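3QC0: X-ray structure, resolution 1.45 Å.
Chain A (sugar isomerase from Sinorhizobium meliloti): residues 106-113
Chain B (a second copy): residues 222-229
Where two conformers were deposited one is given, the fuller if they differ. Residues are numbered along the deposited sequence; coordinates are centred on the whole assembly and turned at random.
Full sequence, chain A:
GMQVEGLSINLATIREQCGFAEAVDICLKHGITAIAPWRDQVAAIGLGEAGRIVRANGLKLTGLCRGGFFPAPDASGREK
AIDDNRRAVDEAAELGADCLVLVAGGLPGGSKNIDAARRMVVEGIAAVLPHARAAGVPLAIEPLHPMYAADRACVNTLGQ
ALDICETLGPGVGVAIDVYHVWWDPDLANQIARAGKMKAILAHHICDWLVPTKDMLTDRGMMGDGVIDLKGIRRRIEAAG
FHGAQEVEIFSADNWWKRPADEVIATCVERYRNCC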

ATOM      1  N   GLY A 106       3.098 -13.110   5.631  1.00 13.96           N
ATOM      2  CA  GLY A 106       3.828 -12.711   4.427  1.00 14.37           C
ATOM      3  C   GLY A 106       4.420 -13.900   3.669  1.00 14.95           C
ATOM      4  O   GLY A 106       4.028 -15.068   3.845  1.00 16.30           O
ATOM      5  N   LEU A 107       5.380 -13.599   2.817  1.00 14.97           N
ATOM      6  CA  LEU A 107       6.084 -14.614   2.061  1.00 15.26           C
ATOM      7  C   LEU A 107       6.805 -15.574   3.010  1.00 17.17           C
ATOM      8  O   LEU A 107       7.376 -15.129   4.016  1.00 18.06           O
ATOM      9  CB  LEU A 107       7.112 -13.946   1.128  1.00 15.13           C
ATOM     10  CG  LEU A 107       6.488 -13.229  -0.059  1.00 16.63           C
ATOM     11  CD1 LEU A 107       7.496 -12.146  -0.550  1.00 17.54           C
ATOM     12  CD2 LEU A 107       6.153 -14.192  -1.194  1.00 18.42           C
ATOM     13  N   PRO A 108       6.859 -16.864   2.652  1.00 17.86           N
ATOM     14  CA  PRO A 108       7.752 -17.781   3.331  1.00 20.52           C
ATOM     15  C   PRO A 108       9.172 -17.300   3.199  1.00 23.02           C
ATOM     16  O   PRO A 108       9.533 -16.686   2.158  1.00 23.01           O
ATOM     17  CB  PRO A 108       7.571 -19.100   2.567  1.00 21.27           C
ATOM     18  CG  PRO A 108       6.351 -18.989   1.854  1.00 20.49           C
ATOM     19  CD  PRO A 108       6.062 -17.522   1.612  1.00 18.41           C
ATOM     20  N   GLY A 109      10.007 -17.518   4.203  1.00 23.93           N
ATOM     21  CA  GLY A 109      11.379 -17.013   4.096  1.00 26.05           C
ATOM     22  C   GLY A 109      12.104 -17.444   2.826  1.00 26.77           C
ATOM     23  O   GLY A 109      12.048 -18.618   2.446  1.00 29.33           O
ATOM     24  N   GLY A 110      12.752 -16.479   2.191  0.57 26.75           N
ATOM     25  CA  GLY A 110      13.482 -16.641   0.928  0.57 26.38           C
ATOM     26  C   GLY A 110      12.656 -16.568  -0.358  0.57 24.36           C
ATOM     27  O   GLY A 110      13.185 -16.328  -1.450  0.57 24.35           O
ATOM     28  N   SER A 111      11.359 -16.775  -0.251  1.00 21.93           N
ATOM     29  CA  SER A 111      10.555 -16.911  -1.428  1.00 20.07           C
ATOM     30  C   SER A 111      10.159 -15.569  -2.017  1.00 18.89           C
ATOM     31  O   SER A 111       9.992 -14.569  -1.296  1.00 18.31           O
ATOM     32  CB  SER A 111       9.277 -17.695  -1.086  1.00 19.03           C
ATOM     33  OG  SER A 111       8.445 -17.872  -2.248  1.00 19.10           O
ATOM     34  N   LYS A 112      10.009 -15.561  -3.344  1.00 18.66           N
ATOM     35  CA  LYS A 112       9.454 -14.449  -4.097  1.00 17.80           C
ATOM     36  C   LYS A 112       8.088 -14.794  -4.658  1.00 17.61           C
ATOM     37  O   LYS A 112       7.482 -14.005  -5.391  1.00 17.34           O
ATOM     38  CB  LYS A 112      10.374 -14.110  -5.291  1.00 19.19           C
ATOM     39  CG  LYS A 112      11.822 -13.875  -4.867  1.00 20.98           C
ATOM     40  CD  LYS A 112      12.655 -13.455  -6.086  1.00 21.89           C
ATOM     41  CE  LYS A 112      14.156 -13.432  -5.789  1.00 21.45           C
ATOM     42  NZ  LYS A 112      14.536 -12.454  -4.757  1.00 22.41           N
ATOM     43  N   ASN A 113       7.586 -15.976  -4.308  1.00 16.95           N
ATOM     44  CA  ASN A 113       6.408 -16.513  -4.966  1.00 17.54           C
ATOM     45  C   ASN A 113       5.157 -16.039  -4.218  1.00 15.08           C
ATOM     46  O   ASN A 113       4.558 -16.773  -3.417  1.00 15.56           O
ATOM     47  CB  ASN A 113       6.480 -18.034  -5.045  1.00 17.06           C
ATOM     48  CG  ASN A 113       5.485 -18.622  -6.038  1.00 18.80           C
ATOM     49  OD1 ASN A 113       4.476 -17.979  -6.364  1.00 19.03           O
ATOM     50  ND2 ASN A 113       5.774 -19.846  -6.524  1.00 20.47           N
TER
HETATM   51  N   MSE B 222      17.903  -4.540  -7.143  1.00 19.86           N
HETATM   52  CA  MSE B 222      17.276  -5.738  -7.688  1.00 20.44           C
HETATM   53  C   MSE B 222      17.984  -6.984  -7.201  1.00 21.09           C
HETATM   54  O   MSE B 222      19.191  -7.108  -7.353  1.00 21.89           O
HETATM   55  CB  MSE B 222      17.328  -5.750  -9.207  1.00 20.65           C
HETATM   56  CG  MSE B 222      16.517  -4.720  -9.894  1.00 18.78           C
HETATM   57 SE   MSE B 222      17.355  -2.961 -10.048  0.75 16.84          SE
HETATM   58  CE  MSE B 222      18.951  -3.376 -10.995  1.00 17.82           C
ATOM     59  N   GLY B 223      17.237  -7.927  -6.649  1.00 20.02           N
ATOM     60  CA  GLY B 223      17.774  -9.162  -6.091  1.00 20.78           C
ATOM     61  C   GLY B 223      18.031  -9.151  -4.598  1.00 20.64           C
ATOM     62  O   GLY B 223      18.271 -10.216  -4.010  1.00 22.21           O
ATOM     63  N   ASP B 224      18.023  -7.979  -3.978  1.00 20.18           N
ATOM     64  CA  ASP B 224      18.214  -7.879  -2.542  1.00 20.63           C
ATOM     65  C   ASP B 224      16.884  -8.029  -1.817  1.00 20.43           C
ATOM     66  O   ASP B 224      16.861  -8.197  -0.581  1.00 20.10           O
ATOM     67  CB  ASP B 224      18.853  -6.538  -2.142  1.00 20.08           C
ATOM     68  CG  ASP B 224      20.370  -6.474  -2.400  1.00 22.43           C
ATOM     69  OD1 ASP B 224      20.964  -7.514  -2.776  1.00 23.86           O
ATOM     70  OD2 ASP B 224      20.940  -5.391  -2.128  1.00 22.46           O
ATOM     71  N   GLY B 225      15.774  -7.958  -2.566  1.00 19.68           N
ATOM     72  CA  GLY B 225      14.435  -8.054  -1.960  1.00 19.22           C
ATOM     73  C   GLY B 225      13.649  -9.245  -2.475  1.00 18.29           C
ATOM     74  O   GLY B 225      14.218 -10.247  -2.888  1.00 19.51           O
ATOM     75  N   VAL B 226      12.316  -9.114  -2.451  1.00 16.61           N
ATOM     76  CA  VAL B 226      11.390 -10.222  -2.645  1.00 16.70           C
ATOM     77  C   VAL B 226      10.556 -10.172  -3.900  1.00 16.10           C
ATOM     78  O   VAL B 226       9.702 -11.045  -4.101  1.00 17.31           O
ATOM     79  CB  VAL B 226      10.430 -10.334  -1.444  1.00 16.96           C
ATOM     80  CG1 VAL B 226      11.227 -10.555  -0.176  1.00 22.05           C
ATOM     81  CG2 VAL B 226       9.471  -9.142  -1.386  1.00 18.40           C
ATOM     82  N   ILE B 227      10.741  -9.174  -4.748  1.00 16.78           N
ATOM     83  CA  ILE B 227       9.911  -9.068  -5.941  1.00 16.06           C
ATOM     84  C   ILE B 227      10.310 -10.101  -6.971  1.00 17.59           C
ATOM     85  O   ILE B 227      11.484 -10.310  -7.229  1.00 17.63           O
ATOM     86  CB  ILE B 227       9.976  -7.651  -6.575  1.00 16.25           C
ATOM     87  CG1 ILE B 227       9.474  -6.591  -5.569  1.00 13.72           C
ATOM     88  CG2 ILE B 227       9.174  -7.607  -7.888  1.00 15.78           C
ATOM     89  CD1 ILE B 227       9.444  -5.169  -6.101  1.00 14.17           C
ATOM     90  N   ASP B 228       9.324 -10.749  -7.567  1.00 17.02           N
ATOM     91  CA  ASP B 228       9.560 -11.670  -8.678  1.00 18.71           C
ATOM     92  C   ASP B 228       9.763 -10.843  -9.939  1.00 18.50           C
ATOM     93  O   ASP B 228       8.867 -10.763 -10.798  1.00 17.62           O
ATOM     94  CB  ASP B 228       8.363 -12.608  -8.776  1.00 20.10           C
ATOM     95  CG  ASP B 228       8.450 -13.623  -9.915  1.00 21.04           C
ATOM     96  OD1 ASP B 228       9.490 -13.732 -10.596  1.00 21.91           O
ATOM     97  OD2 ASP B 228       7.421 -14.347 -10.142  1.00 24.06           O
ATOM     98  N   LEU B 229      10.952 -10.202 -10.020  1.00 18.24           N
ATOM     99  CA  LEU B 229      11.288  -9.301 -11.131  1.00 18.64           C
ATOM    100  C   LEU B 229      11.197 -10.042 -12.460  1.00 18.74           C
ATOM    101  O   LEU B 229      10.619  -9.532 -13.436  1.00 19.98           O
ATOM    102  CB  LEU B 229      12.666  -8.674 -10.913  1.00 18.79           C
ATOM    103  CG  LEU B 229      12.762  -7.717  -9.729  1.00 17.14           C
ATOM    104  CD1 LEU B 229      14.232  -7.408  -9.350  1.00 18.02           C
ATOM    105  CD2 LEU B 229      11.942  -6.422 -10.000  1.00 18.59           C
TER
HETATM  106  O   HOH W   1       6.977 -11.488  -4.510  1.00 19.12           O
HETATM  107  O   HOH W   2      13.980 -10.018  -6.186  1.00 19.64           O
HETATM  108  O   HOH W   3      17.396 -12.618  -4.786  1.00 26.27           O

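How does the chain A stretch first reach its partner? Gly A106 lies out of range, so the contact begins with Leu A107, whose CA-to-CB bond points toward chain B. With chi1 in the m well and chi2 in t, its CD1 comes to 3.6 Å from CB of Val B226. This is an apolar packing of two branched hydrocarbon side chains. Val B226 points sideways rather than straight across, yet its short side chain, branched at CB, brings that carbon within packing distance of the leucine methyl.

What carries the chain from that apolar patch to the next point of contact? A type II beta turn runs from Pro A108 to Ser A111, closed by a hydrogen bond from N of Ser A111 to O of Pro A108 at 3.0 Å. Gly A110 has a positive phi of 83°, a conformation that favours glycine. Ser A111 points away from chain B and works within its own chain: its OG accepts a hydrogen bond from N of Asn A113 at 2.9 Å, bracing the backbone around Lys A112. Only its carbonyl side comes near the partner, with O 4.3 Å from CB of Val B226.

Why does Lys A112 dominate the contact? The two stretches together bury 284 Å², most of it from Lys A112 and Val B226, and the lysine, which points toward chain B, has the largest share. Its chain, m at chi1, t at chi2 and chi3, then m at chi4, runs along a row of backbone carbonyls: CB lies 3.4 Å from O of Val B226, CD 3.5 Å from O of Ile B227, and NZ 2.9 Å from O of Gly B225. A long aliphatic chain ending in an ammonium group suits this path. The CA also makes a CA-H...O contact with O of Val B226, at 3.4 Å.

How does water complete the join? Three molecules bridge the stretches. Water 1 donates to O of Lys A112 at 2.7 Å and to O of Val B226 at 2.8 Å, linking the two backbones. Water 2 and water 3 each accept from NZ of Lys A112 at 2.9 Å; water 3 donates to O of Gly B223 at 2.7 Å, while O of Ile B227 lies within hydrogen-bonding reach of water 2, at 2.7 Å. Beside this network, O of Lys A112 lies 3.8 Å from CB of Asp B228, while Asn A113 turns away and caps the helix that follows.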